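PDB 5DLE: Pts system, fructose-specific iiabc component from Borrelia burgdorferi, which probably phosphorylates fructose to fructose 1-phosphate as it is carried into the cell, this chain being the IIB domain of the multidomain phosphotransferase-system transporter. Local coordinates for residues 76-79 / 80-84. Sequence-based numbering, arbitrary orientation.
Sequences KDID and EKRFE
Arg82 folds back over the turn to meet the main chain of Asp79: its NE donates to Asp79 O at 3.1 Å, and an N-H...O angle of 175° makes the bond almost straight. The carbonyl oxygen lies at the edge of the guanidinium, in its plane, whereas the donor is tilted from the carbonyl plane. This reach depends on a chi1 of 54°, which sets CG between the backbone N and carbonyl carbon, and on a chain extended from CG to NE. The same curl places Arg82 CG over the centre of the Phe83 ring, 3.7 Å above its plane, while Phe83 CZ lies over one face of the guanidinium, offset toward its rim. The Asp79 carboxylate lies alongside the Arg82 chain, its plane 15° from that of the guanidinium, with Asp79 OD1 3.6 Å from Arg82 CG. Asp79 OD2 accepts a weak bond from Lys81 N at 3.5 Å.

The 3-10 turn 81-83 lies in the connection between the parallel strands 69-74 and 88-91 of the IIB domain, and packs against one side of the sheet: Phe83 and Ile78 both rest on Val17 and Leu72. Ile78 CD1 comes to the edge of the Phe83 ring, 4.4 Å from CE2, and lies 4.1 Å from Arg82 NH2. Beyond NE, Arg82 NH1 is engaged by a salt bridge to Glu48. Glu80 extends from the opposite flank of the turn; a water accepting from Ile78 N donates to Glu80 OE2 at 2.5 Å, and that oxygen also pairs with Lys90 on the neighbouring strand 88-91.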
loop_
_atom_site.group_PDB
_atom_site.type_symbol
_atom_site.label_atom_id
_atom_site.label_comp_id
_atom_site.label_asym_id
_atom_site.label_seq_id
_atom_site.Cartn_x
_atom_site.Cartn_y
_atom_site.Cartn_z
ATOM N N LYS A 76 15.941 -0.625 2.365
ATOM C CA LYS A 76 16.928 0.331 1.894
ATOM C C LYS A 76 17.954 0.454 3.009
ATOM O O LYS A 76 17.693 0.063 4.151
ATOM C CB LYS A 76 16.301 1.690 1.554
ATOM C CG LYS A 76 15.698 2.412 2.764
ATOM C CD LYS A 76 15.262 3.829 2.389
ATOM C CE LYS A 76 15.239 4.741 3.618
ATOM N NZ LYS A 76 14.765 6.130 3.320
ATOM N N ASP A 77 19.132 0.970 2.668
ATOM C CA ASP A 77 20.150 1.192 3.689
ATOM C C ASP A 77 19.755 2.379 4.548
ATOM O O ASP A 77 19.255 3.385 4.043
ATOM C CB ASP A 77 21.511 1.427 3.037
ATOM C CG ASP A 77 22.082 0.169 2.403
ATOM O OD1 ASP A 77 21.838 -0.940 2.925
ATOM O OD2 ASP A 77 22.797 0.284 1.388
ATOM N N ILE A 78 19.929 2.246 5.873
ATOM C CA ILE A 78 19.672 3.339 6.803
ATOM C C ILE A 78 20.942 3.521 7.629
ATOM O O ILE A 78 21.877 2.721 7.538
ATOM C CB ILE A 78 18.455 3.074 7.721
ATOM C CG1 ILE A 78 18.742 1.878 8.629
ATOM C CG2 ILE A 78 17.170 2.804 6.891
ATOM C CD1 ILE A 78 17.783 1.796 9.764
ATOM N N ASP A 79 20.983 4.592 8.437
ATOM C CA ASP A 79 22.161 4.747 9.293
ATOM C C ASP A 79 22.064 3.766 10.446
ATOM O O ASP A 79 21.070 3.762 11.187
ATOM C CB ASP A 79 22.367 6.153 9.851
ATOM C CG ASP A 79 23.579 6.197 10.855
ATOM O OD1 ASP A 79 23.366 6.423 12.084
ATOM O OD2 ASP A 79 24.744 5.939 10.414
ATOM N N GLU A 80 23.101 2.935 10.576
ATOM C CA GLU A 80 23.159 1.913 11.610
ATOM C C GLU A 80 24.227 2.170 12.670
ATOM O O GLU A 80 24.227 1.474 13.691
ATOM C CB GLU A 80 23.385 0.527 10.973
ATOM C CG GLU A 80 22.176 0.044 10.171
ATOM C CD GLU A 80 22.347 -1.306 9.464
ATOM O OE1 GLU A 80 23.162 -2.138 9.899
ATOM O OE2 GLU A 80 21.642 -1.520 8.448
ATOM N N LYS A 81 25.134 3.149 12.487
ATOM C CA LYS A 81 26.174 3.371 13.501
ATOM C C LYS A 81 25.570 3.662 14.870
ATOM O O LYS A 81 26.113 3.235 15.904
ATOM C CB LYS A 81 27.108 4.506 13.063
ATOM C CG LYS A 81 28.349 4.615 13.950
ATOM C CD LYS A 81 29.418 5.536 13.353
ATOM C CE LYS A 81 30.720 5.485 14.165
ATOM N NZ LYS A 81 31.343 4.122 14.180
ATOM N N ARG A 82 24.423 4.349 14.891
ATOM C CA ARG A 82 23.715 4.647 16.131
ATOM C C ARG A 82 23.305 3.414 16.924
ATOM O O ARG A 82 22.948 3.559 18.094
ATOM C CB ARG A 82 22.468 5.471 15.817
ATOM C CG ARG A 82 21.536 4.834 14.775
ATOM C CD ARG A 82 20.347 5.751 14.567
ATOM N NE ARG A 82 19.614 5.346 13.389
ATOM C CZ ARG A 82 18.312 5.557 13.192
ATOM N NH1 ARG A 82 17.597 6.169 14.123
ATOM N NH2 ARG A 82 17.744 5.165 12.040
ATOM N N PHE A 83 23.319 2.224 16.333
ATOM C CA PHE A 83 22.926 1.015 17.046
ATOM C C PHE A 83 24.116 0.168 17.503
ATOM O O PHE A 83 23.917 -0.955 17.987
ATOM C CB PHE A 83 21.999 0.172 16.163
ATOM C CG PHE A 83 20.818 0.938 15.629
ATOM C CD1 PHE A 83 19.915 1.552 16.498
ATOM C CD2 PHE A 83 20.628 1.037 14.273
ATOM C CE1 PHE A 83 18.806 2.236 16.014
ATOM C CE2 PHE A 83 19.541 1.762 13.766
ATOM C CZ PHE A 83 18.623 2.355 14.653
ATOM N N GLU A 84 25.337 0.665 17.355
ATOM C CA GLU A 84 26.494 -0.075 17.858
ATOM C C GLU A 84 26.319 -0.452 19.328
ATOM O O GLU A 84 25.850 0.352 20.145
ATOM C CB GLU A 84 27.766 0.757 17.709
ATOM C CG GLU A 84 28.255 0.769 16.281
ATOM C CD GLU A 84 29.572 1.511 16.144
ATOM O OE1 GLU A 84 30.106 1.987 17.179
ATOM O OE2 GLU A 84 30.065 1.600 15.000
HETATM O O HOH W 1 20.664 -0.268 6.576
#